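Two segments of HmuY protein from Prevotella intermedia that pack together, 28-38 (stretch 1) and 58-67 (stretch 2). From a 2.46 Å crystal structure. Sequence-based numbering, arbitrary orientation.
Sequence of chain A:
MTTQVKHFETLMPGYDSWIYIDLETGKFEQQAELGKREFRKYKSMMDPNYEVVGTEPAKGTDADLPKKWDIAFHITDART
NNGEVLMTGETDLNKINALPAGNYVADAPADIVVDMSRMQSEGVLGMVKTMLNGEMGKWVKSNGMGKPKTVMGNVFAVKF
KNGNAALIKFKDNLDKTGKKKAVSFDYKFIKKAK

Stretch 1 (28-38) FEQQAELGKRE
Stretch 2 58-67: AKGTDADLPK

Irregular segments can be fastened by a few backbone acceptors with apolar contacts between them, as two stretches of HmuY illustrate. Residues 28–32 form an extended strand (phi/psi near -130/145 at Glu29); 33–36 form a loop, with Leu34 at -104/-15, before strand geometry resumes at Arg37. The partner is mostly loop, with a 3-10 segment at 62–64. The two stretches run antiparallel: CA–CA separations are 6.9 Å for Glu29–Pro66, 7.9 Å for Gln31–Leu65, 4.9 Å for Leu34–Lys59 and 3.8 Å for Lys36–Ala58. Lys59 N donates to Leu34 O at 2.7 Å.

Inside stretch 2, Asp64 N donates to Thr61 O (2.8 Å), while Asp64 OD1 accepts from Thr61 N (2.8 Å), fixing the turn. The carbonyl Asp64 O accepts from Gln31 NE2 at 3.0 Å; Gln31 is extended (chi1 and chi2 t, chi3 85°). Leu34 (m, t) sets CD1 3.6 Å from Asp64 CB. An ideal CB on Gly60 would lie 2.8 Å from Leu34 CD1, a clash that glycine avoids. Pro66 CB lies 3.5 Å from Glu29 OE2, and a water links Glu29 OE1 (3.1 Å) to Lys67 N (2.7 Å). Lys59 (m, t, t, t) lays CE over one guanidinium face of Arg37, although Lys59 NZ and Arg37 NH2, like charges, sit 3.1 Å apart.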

# COMPACT_ATOMS: atom_id res chain seq x y z
N PHE A 28 -12.87 6.37 -0.95
CA PHE A 28 -12.11 5.27 -1.50
C PHE A 28 -13.00 4.28 -2.24
O PHE A 28 -14.22 4.26 -2.06
CB PHE A 28 -11.23 4.62 -0.43
CG PHE A 28 -11.92 3.63 0.46
CD1 PHE A 28 -12.63 4.04 1.58
CD2 PHE A 28 -11.83 2.27 0.20
CE1 PHE A 28 -13.23 3.11 2.41
CE2 PHE A 28 -12.44 1.34 1.03
CZ PHE A 28 -13.14 1.76 2.13
N GLU A 29 -12.37 3.47 -3.09
CA GLU A 29 -13.04 2.41 -3.83
C GLU A 29 -12.25 1.12 -3.63
O GLU A 29 -11.02 1.15 -3.56
CB GLU A 29 -13.10 2.79 -5.31
CG GLU A 29 -14.31 3.60 -5.73
CD GLU A 29 -14.21 4.04 -7.18
OE1 GLU A 29 -14.15 5.26 -7.41
OE2 GLU A 29 -14.20 3.17 -8.09
N GLN A 30 -12.96 -0.00 -3.55
CA GLN A 30 -12.32 -1.31 -3.47
C GLN A 30 -12.31 -1.93 -4.86
O GLN A 30 -13.26 -1.77 -5.61
CB GLN A 30 -13.11 -2.16 -2.48
CG GLN A 30 -13.10 -3.65 -2.82
CD GLN A 30 -13.40 -4.50 -1.61
OE1 GLN A 30 -13.41 -4.02 -0.47
NE2 GLN A 30 -13.66 -5.77 -1.86
N GLN A 31 -11.24 -2.66 -5.20
CA GLN A 31 -11.17 -3.36 -6.48
C GLN A 31 -10.18 -4.52 -6.39
O GLN A 31 -9.18 -4.40 -5.70
CB GLN A 31 -10.80 -2.36 -7.57
CG GLN A 31 -10.90 -2.92 -8.98
CD GLN A 31 -10.56 -1.85 -10.00
OE1 GLN A 31 -9.39 -1.62 -10.32
NE2 GLN A 31 -11.58 -1.19 -10.52
N ALA A 32 -10.44 -5.62 -7.10
CA ALA A 32 -9.55 -6.78 -7.13
C ALA A 32 -8.28 -6.42 -7.89
O ALA A 32 -8.33 -5.59 -8.79
CB ALA A 32 -10.21 -7.97 -7.78
N GLU A 33 -7.16 -7.05 -7.51
CA GLU A 33 -5.99 -7.10 -8.38
C GLU A 33 -6.41 -7.68 -9.73
O GLU A 33 -7.03 -8.75 -9.79
CB GLU A 33 -4.91 -8.02 -7.79
CG GLU A 33 -3.71 -8.20 -8.72
CD GLU A 33 -3.08 -6.89 -9.18
OE1 GLU A 33 -2.76 -6.04 -8.31
OE2 GLU A 33 -2.93 -6.71 -10.40
N LEU A 34 -6.04 -6.98 -10.81
CA LEU A 34 -6.57 -7.32 -12.12
C LEU A 34 -5.54 -8.06 -12.94
O LEU A 34 -5.89 -8.68 -13.94
CB LEU A 34 -7.04 -6.05 -12.83
CG LEU A 34 -8.31 -5.41 -12.24
CD1 LEU A 34 -8.73 -4.19 -13.04
CD2 LEU A 34 -9.45 -6.42 -12.15
N GLY A 35 -4.28 -8.01 -12.49
CA GLY A 35 -3.14 -8.52 -13.23
C GLY A 35 -3.15 -10.04 -13.34
O GLY A 35 -3.83 -10.72 -12.57
N LYS A 36 -2.42 -10.55 -14.35
CA LYS A 36 -2.29 -11.98 -14.54
C LYS A 36 -1.60 -12.58 -13.32
O LYS A 36 -0.75 -11.95 -12.69
CB LYS A 36 -1.60 -12.30 -15.87
CG LYS A 36 -0.12 -11.96 -15.99
CD LYS A 36 0.50 -12.48 -17.27
CE LYS A 36 1.77 -11.74 -17.67
NZ LYS A 36 1.73 -11.31 -19.09
N ARG A 37 -2.02 -13.81 -12.98
CA ARG A 37 -1.48 -14.49 -11.81
C ARG A 37 -0.63 -15.68 -12.23
O ARG A 37 -0.93 -16.37 -13.21
CB ARG A 37 -2.59 -14.97 -10.89
CG ARG A 37 -3.78 -14.02 -10.84
CD ARG A 37 -4.83 -14.63 -9.96
NE ARG A 37 -5.57 -13.60 -9.26
CZ ARG A 37 -6.51 -13.90 -8.38
NH1 ARG A 37 -6.80 -15.17 -8.17
NH2 ARG A 37 -7.16 -12.94 -7.74
N GLU A 38 0.43 -15.92 -11.45
CA GLU A 38 1.30 -17.08 -11.57
C GLU A 38 1.19 -17.85 -10.26
O GLU A 38 1.39 -17.26 -9.19
CB GLU A 38 2.72 -16.57 -11.82
CG GLU A 38 3.69 -17.59 -12.41
CD GLU A 38 4.90 -16.90 -13.01
OE1 GLU A 38 5.98 -16.90 -12.37
OE2 GLU A 38 4.76 -16.36 -14.12
N ALA A 58 -5.11 -12.11 -16.80
CA ALA A 58 -5.54 -10.86 -16.20
C ALA A 58 -7.04 -10.68 -16.42
O ALA A 58 -7.57 -11.10 -17.44
CB ALA A 58 -4.76 -9.71 -16.81
N LYS A 59 -7.70 -10.05 -15.44
CA LYS A 59 -9.14 -9.86 -15.45
C LYS A 59 -9.46 -8.43 -15.87
O LYS A 59 -10.62 -8.02 -15.85
CB LYS A 59 -9.71 -10.01 -14.04
CG LYS A 59 -9.37 -11.24 -13.22
CD LYS A 59 -9.65 -10.98 -11.75
CE LYS A 59 -9.63 -12.21 -10.88
NZ LYS A 59 -9.50 -11.83 -9.46
N GLY A 60 -8.42 -7.66 -16.21
CA GLY A 60 -8.55 -6.26 -16.59
C GLY A 60 -7.20 -5.62 -16.86
O GLY A 60 -6.18 -6.30 -16.94
N THR A 61 -7.21 -4.29 -17.02
CA THR A 61 -6.00 -3.51 -17.25
C THR A 61 -6.06 -2.23 -16.42
O THR A 61 -7.06 -1.98 -15.75
CB THR A 61 -5.85 -3.16 -18.74
OG1 THR A 61 -6.92 -2.27 -19.05
CG2 THR A 61 -5.90 -4.37 -19.65
N ASP A 62 -5.00 -1.42 -16.49
CA ASP A 62 -4.93 -0.17 -15.75
C ASP A 62 -6.08 0.76 -16.15
O ASP A 62 -6.48 1.63 -15.38
CB ASP A 62 -3.53 0.45 -15.82
CG ASP A 62 -2.51 -0.22 -14.90
OD1 ASP A 62 -2.82 -1.30 -14.34
OD2 ASP A 62 -1.42 0.37 -14.73
N ALA A 63 -6.64 0.57 -17.35
CA ALA A 63 -7.77 1.37 -17.79
C ALA A 63 -8.99 1.11 -16.91
O ALA A 63 -9.90 1.94 -16.86
CB ALA A 63 -8.06 1.09 -19.24
N ASP A 64 -9.01 -0.02 -16.20
CA ASP A 64 -10.17 -0.37 -15.38
C ASP A 64 -10.05 0.18 -13.95
O ASP A 64 -10.99 0.06 -13.17
CB ASP A 64 -10.40 -1.89 -15.29
CG ASP A 64 -10.44 -2.60 -16.62
OD1 ASP A 64 -9.40 -2.63 -17.30
OD2 ASP A 64 -11.50 -3.17 -16.95
N LEU A 65 -8.89 0.77 -13.62
CA LEU A 65 -8.62 1.28 -12.28
C LEU A 65 -9.59 2.40 -11.94
O LEU A 65 -10.03 3.13 -12.84
CB LEU A 65 -7.17 1.75 -12.20
CG LEU A 65 -6.13 0.62 -12.15
CD1 LEU A 65 -4.73 1.14 -11.85
CD2 LEU A 65 -6.53 -0.43 -11.13
N PRO A 66 -9.99 2.58 -10.66
CA PRO A 66 -10.81 3.72 -10.25
C PRO A 66 -10.25 5.03 -10.80
O PRO A 66 -9.05 5.16 -11.06
CB PRO A 66 -10.78 3.66 -8.72
CG PRO A 66 -10.60 2.19 -8.43
CD PRO A 66 -9.69 1.68 -9.53
N LYS A 67 -11.17 5.99 -10.97
CA LYS A 67 -10.95 7.14 -11.82
C LYS A 67 -10.04 8.14 -11.10
O LYS A 67 -9.15 8.72 -11.71
CB LYS A 67 -12.28 7.83 -12.10
CG LYS A 67 -13.26 7.11 -13.02
CD LYS A 67 -12.80 7.02 -14.46
CE LYS A 67 -13.81 6.28 -15.31
NZ LYS A 67 -13.24 5.85 -16.60
O HOH W 1 -13.74 5.29 -10.44